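Local coordinates for protein 2-oxoadipate dioxygenase/decarboxylase, chloroplastic/amyloplastic (Oryza sativa, PDB 6W1K) that catalyses the iron(II)-dependent decarboxylation and hydroxylation of 2-oxoadipate to D-2-hydroxyglutarate, a step of lysine catabolism in the plastid, at residues 20-25 with 76-81; 108-111 with 117-120. All coordinates share one frame; numbering follows the deposited sequence.

Contact 1: residues 20-25 with 76-81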
# COMPACT_ATOMS: atom_id res chain seq x y z
N SER A 20 -20.92 -0.50 5.13
CA SER A 20 -20.83 -1.95 5.37
C SER A 20 -20.32 -2.69 4.15
O SER A 20 -19.44 -3.57 4.24
CB SER A 20 -22.20 -2.51 5.78
OG SER A 20 -22.62 -1.92 6.98
N PHE A 21 -20.89 -2.37 2.99
CA PHE A 21 -20.48 -3.06 1.77
C PHE A 21 -19.02 -2.76 1.44
O PHE A 21 -18.24 -3.68 1.12
CB PHE A 21 -21.42 -2.68 0.63
CG PHE A 21 -21.04 -3.28 -0.68
CD1 PHE A 21 -21.07 -4.64 -0.84
CD2 PHE A 21 -20.57 -2.49 -1.71
CE1 PHE A 21 -20.66 -5.22 -2.03
CE2 PHE A 21 -20.16 -3.06 -2.91
CZ PHE A 21 -20.19 -4.42 -3.06
N PHE A 22 -18.61 -1.50 1.57
CA PHE A 22 -17.21 -1.15 1.30
C PHE A 22 -16.27 -1.96 2.18
O PHE A 22 -15.24 -2.46 1.69
CB PHE A 22 -16.96 0.34 1.53
CG PHE A 22 -15.51 0.73 1.36
CD1 PHE A 22 -14.98 0.90 0.11
CD2 PHE A 22 -14.69 0.92 2.46
CE1 PHE A 22 -13.64 1.28 -0.06
CE2 PHE A 22 -13.35 1.27 2.30
CZ PHE A 22 -12.84 1.46 1.05
N ARG A 23 -16.62 -2.15 3.45
CA ARG A 23 -15.75 -2.91 4.33
C ARG A 23 -15.68 -4.39 3.95
O ARG A 23 -14.63 -5.02 4.13
CB ARG A 23 -16.19 -2.75 5.77
CG ARG A 23 -15.96 -1.33 6.28
CD ARG A 23 -16.49 -1.13 7.66
NE ARG A 23 -16.38 0.26 8.13
CZ ARG A 23 -15.33 0.76 8.79
NH1 ARG A 23 -14.24 0.01 9.01
NH2 ARG A 23 -15.33 2.03 9.21
N THR A 24 -16.76 -4.99 3.43
CA THR A 24 -16.62 -6.38 2.96
C THR A 24 -15.68 -6.46 1.77
O THR A 24 -15.03 -7.49 1.57
CB THR A 24 -17.97 -7.02 2.57
OG1 THR A 24 -18.46 -6.45 1.35
CG2 THR A 24 -18.97 -6.91 3.70
N VAL A 25 -15.61 -5.40 0.94
CA VAL A 25 -14.73 -5.44 -0.22
C VAL A 25 -13.27 -5.38 0.23
O VAL A 25 -12.42 -6.15 -0.25
CB VAL A 25 -15.06 -4.29 -1.20
CG1 VAL A 25 -14.04 -4.26 -2.36
CG2 VAL A 25 -16.47 -4.43 -1.82
N ALA A 76 -9.09 4.15 -8.67
CA ALA A 76 -9.51 5.30 -7.88
C ALA A 76 -11.01 5.48 -7.90
O ALA A 76 -11.58 5.93 -6.93
CB ALA A 76 -8.88 6.59 -8.38
N GLU A 77 -11.65 5.15 -9.03
CA GLU A 77 -13.10 5.34 -9.16
C GLU A 77 -13.89 4.51 -8.15
O GLU A 77 -14.95 4.94 -7.67
CB GLU A 77 -13.51 4.98 -10.59
CG GLU A 77 -14.84 5.49 -11.03
CD GLU A 77 -15.35 4.80 -12.30
OE1 GLU A 77 -16.59 4.78 -12.48
OE2 GLU A 77 -14.53 4.26 -13.10
N PHE A 78 -13.44 3.29 -7.86
CA PHE A 78 -14.07 2.52 -6.80
C PHE A 78 -14.04 3.29 -5.49
O PHE A 78 -15.09 3.45 -4.83
CB PHE A 78 -13.37 1.17 -6.63
CG PHE A 78 -13.80 0.43 -5.37
CD1 PHE A 78 -15.08 -0.06 -5.26
CD2 PHE A 78 -12.92 0.28 -4.32
CE1 PHE A 78 -15.51 -0.75 -4.10
CE2 PHE A 78 -13.32 -0.39 -3.16
CZ PHE A 78 -14.62 -0.89 -3.04
N PHE A 79 -12.86 3.75 -5.08
CA PHE A 79 -12.72 4.39 -3.77
C PHE A 79 -13.49 5.70 -3.71
O PHE A 79 -14.13 6.00 -2.69
CB PHE A 79 -11.25 4.57 -3.37
CG PHE A 79 -10.55 3.26 -3.15
CD1 PHE A 79 -10.81 2.52 -2.00
CD2 PHE A 79 -9.70 2.73 -4.10
CE1 PHE A 79 -10.25 1.33 -1.79
CE2 PHE A 79 -9.15 1.51 -3.90
CZ PHE A 79 -9.42 0.80 -2.74
N THR A 80 -13.46 6.50 -4.79
CA THR A 80 -14.25 7.73 -4.78
C THR A 80 -15.75 7.47 -4.85
O THR A 80 -16.53 8.28 -4.34
CB THR A 80 -13.83 8.70 -5.90
OG1 THR A 80 -13.95 8.07 -7.18
CG2 THR A 80 -12.36 9.13 -5.68
N ASP A 81 -16.19 6.35 -5.44
CA ASP A 81 -17.59 5.93 -5.31
C ASP A 81 -17.98 5.68 -3.84
O ASP A 81 -19.13 5.86 -3.46
CB ASP A 81 -17.85 4.65 -6.11
CG ASP A 81 -17.95 4.87 -7.63
OD1 ASP A 81 -18.04 6.02 -8.11
OD2 ASP A 81 -17.92 3.83 -8.34
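Phe-22 projects from helix 16-36 into the notch between Phe-78 and Phe-79 of helix 72-81, and its CE1 is the leading point. That atom lies 3.5 Å from CE2 of Phe-78 and 3.6 Å from CD1 of Phe-79, so one ring corner is seated against two neighbours. The two rings that line the notch are set differently: Phe-78 runs nearly parallel to Phe-22 (planes at 22°) but is displaced so that little of one ring lies over the other, whereas the ring edges of Phe-79 and Phe-22 meet at a steep 77°. The notch walls also brace each other, CD2 of Phe-78 standing over the centre of the Phe-79 ring. Together the three rings form an aromatic cluster between two roughly antiparallel helices, whose local axes are 11.7 Å apart, too wide for the backbones to meet. The cluster joins the N-terminal helix 16-36 to helix 72-81, which follows strand 57-65 in this glyoxalase-clan fold, and Tyr-84 extends it. Val-25, one turn after Phe-22, supplies the second bump: its CG1, turned anti to the backbone N (chi1 175°), presses on CZ of Phe-78 at 3.5 Å. Replacing Phe-22 with an alanine would probably leave a gap where the ring was, with CE2 of Phe-78 and CD1 of Phe-79 deprived of their partner. Thr-155 of helix 154-160 touches both Val-25 and Phe-78.

Contact 2: residues 108-111 with 117-120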
# COMPACT_ATOMS: atom_id res chain seq x y z
N ASP A 108 -16.63 7.86 12.00
CA ASP A 108 -16.33 7.97 13.43
C ASP A 108 -16.99 6.89 14.27
O ASP A 108 -16.69 6.80 15.47
CB ASP A 108 -16.76 9.33 13.98
CG ASP A 108 -15.98 10.49 13.37
OD1 ASP A 108 -16.54 11.60 13.25
OD2 ASP A 108 -14.81 10.28 12.99
N GLY A 109 -17.91 6.11 13.71
CA GLY A 109 -18.61 5.10 14.48
C GLY A 109 -18.15 3.66 14.24
O GLY A 109 -18.87 2.72 14.61
N TYR A 110 -16.97 3.47 13.67
CA TYR A 110 -16.48 2.11 13.49
C TYR A 110 -16.48 1.37 14.82
O TYR A 110 -16.28 1.96 15.88
CB TYR A 110 -15.07 2.13 12.90
CG TYR A 110 -14.05 2.83 13.74
CD1 TYR A 110 -13.74 4.16 13.51
CD2 TYR A 110 -13.39 2.17 14.76
CE1 TYR A 110 -12.79 4.80 14.26
CE2 TYR A 110 -12.44 2.82 15.53
CZ TYR A 110 -12.14 4.13 15.26
OH TYR A 110 -11.21 4.80 16.02
N THR A 111 -16.68 0.06 14.76
CA THR A 111 -16.78 -0.75 15.97
C THR A 111 -15.69 -1.80 16.15
O THR A 111 -15.68 -2.48 17.18
CB THR A 111 -18.15 -1.46 16.00
OG1 THR A 111 -18.31 -2.23 14.81
CG2 THR A 111 -19.30 -0.44 16.08
N GLY A 117 -12.05 -1.21 11.53
CA GLY A 117 -11.62 -0.11 12.36
C GLY A 117 -11.67 1.16 11.56
O GLY A 117 -12.42 1.27 10.59
N PRO A 118 -10.86 2.14 11.93
CA PRO A 118 -10.81 3.38 11.14
C PRO A 118 -10.43 3.05 9.71
O PRO A 118 -9.51 2.28 9.46
CB PRO A 118 -9.76 4.23 11.86
CG PRO A 118 -9.01 3.30 12.74
CD PRO A 118 -9.97 2.20 13.10
N LEU A 119 -11.17 3.59 8.76
CA LEU A 119 -10.95 3.23 7.37
C LEU A 119 -9.56 3.68 6.93
O LEU A 119 -9.10 4.76 7.32
CB LEU A 119 -11.99 3.88 6.48
CG LEU A 119 -13.39 3.27 6.46
CD1 LEU A 119 -14.25 4.23 5.63
CD2 LEU A 119 -13.44 1.84 5.93
N PRO A 120 -8.87 2.88 6.12
CA PRO A 120 -7.50 3.23 5.73
C PRO A 120 -7.48 4.26 4.60
O PRO A 120 -8.41 4.36 3.79
CB PRO A 120 -6.92 1.89 5.27
CG PRO A 120 -8.12 1.14 4.67
CD PRO A 120 -9.28 1.54 5.62
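Tyr-110 lays one face of its ring over the Gly-117 to Pro-118 peptide link and the proline ring beyond it. Its chi1 of 60° places CG between the backbone N and the carbonyl carbon, and with chi2 at -96° the ring presents its flat side to the other arm of the loop. Along the ring the contacts follow in order. Near the root, CB is 3.6 Å from the carbonyl O of Gly-117, and CG is the same distance, 3.6 Å, from the carbonyl C of Gly-117. Farther out, CD of Pro-118 rides above the plane, shifted toward the rim, with CE2 of Tyr-110 its nearest ring atom at 3.5 Å. CD is 3.7 Å from the ring centroid and only 18° off the normal, a CH-pi contact over the face. CB of Pro-118 reaches the other flank of the ring, 3.9 Å from CE1 of Tyr-110. The two side chains meet at a slant, with CD the proline atom nearest the ring.

A CB added to Gly-117 on its backbone as it stands would run into CD of Pro-118, which fits the glycine found at this position. Both segments belong to the loop that joins strand 97-103 to strand 121-127, and Tyr-110 thus closes one part of that loop on another. Arg-202 touches both Tyr-110 and Pro-118, while Arg-23 of helix 16-36 also reaches Tyr-110.

Proline CD, bonded to the amide nitrogen, carries slightly polarised C-H groups and lies over the electron-rich phenol ring, so the contact is probably held mainly by dispersion, with a modest electrostatic share.

In the fold
Contacts 1 and 2 lie on the same side of the chain's centre, their centres about 14 Å apart, and helix 16-36 joins them directly. Arg-23, the residue after Phe-22, leaves the aromatic cluster behind and extends NH1 to the carbonyl O of Gly-117 at 2.7 Å, a probable hydrogen bond, while Asp-19 pairs with its NE. Leu-119 fills the seam, its CD2 3.7 Å from CE2 of Phe-22. Neither contact reaches the metal site, occupied by nickel in the crystal: the side chains of Phe-79 and Pro-118 are about 10 and 11 Å from that of His-59, a ligand of the iron cofactor, and Phe-79 is about 13 Å from the bound 2-oxoadipate.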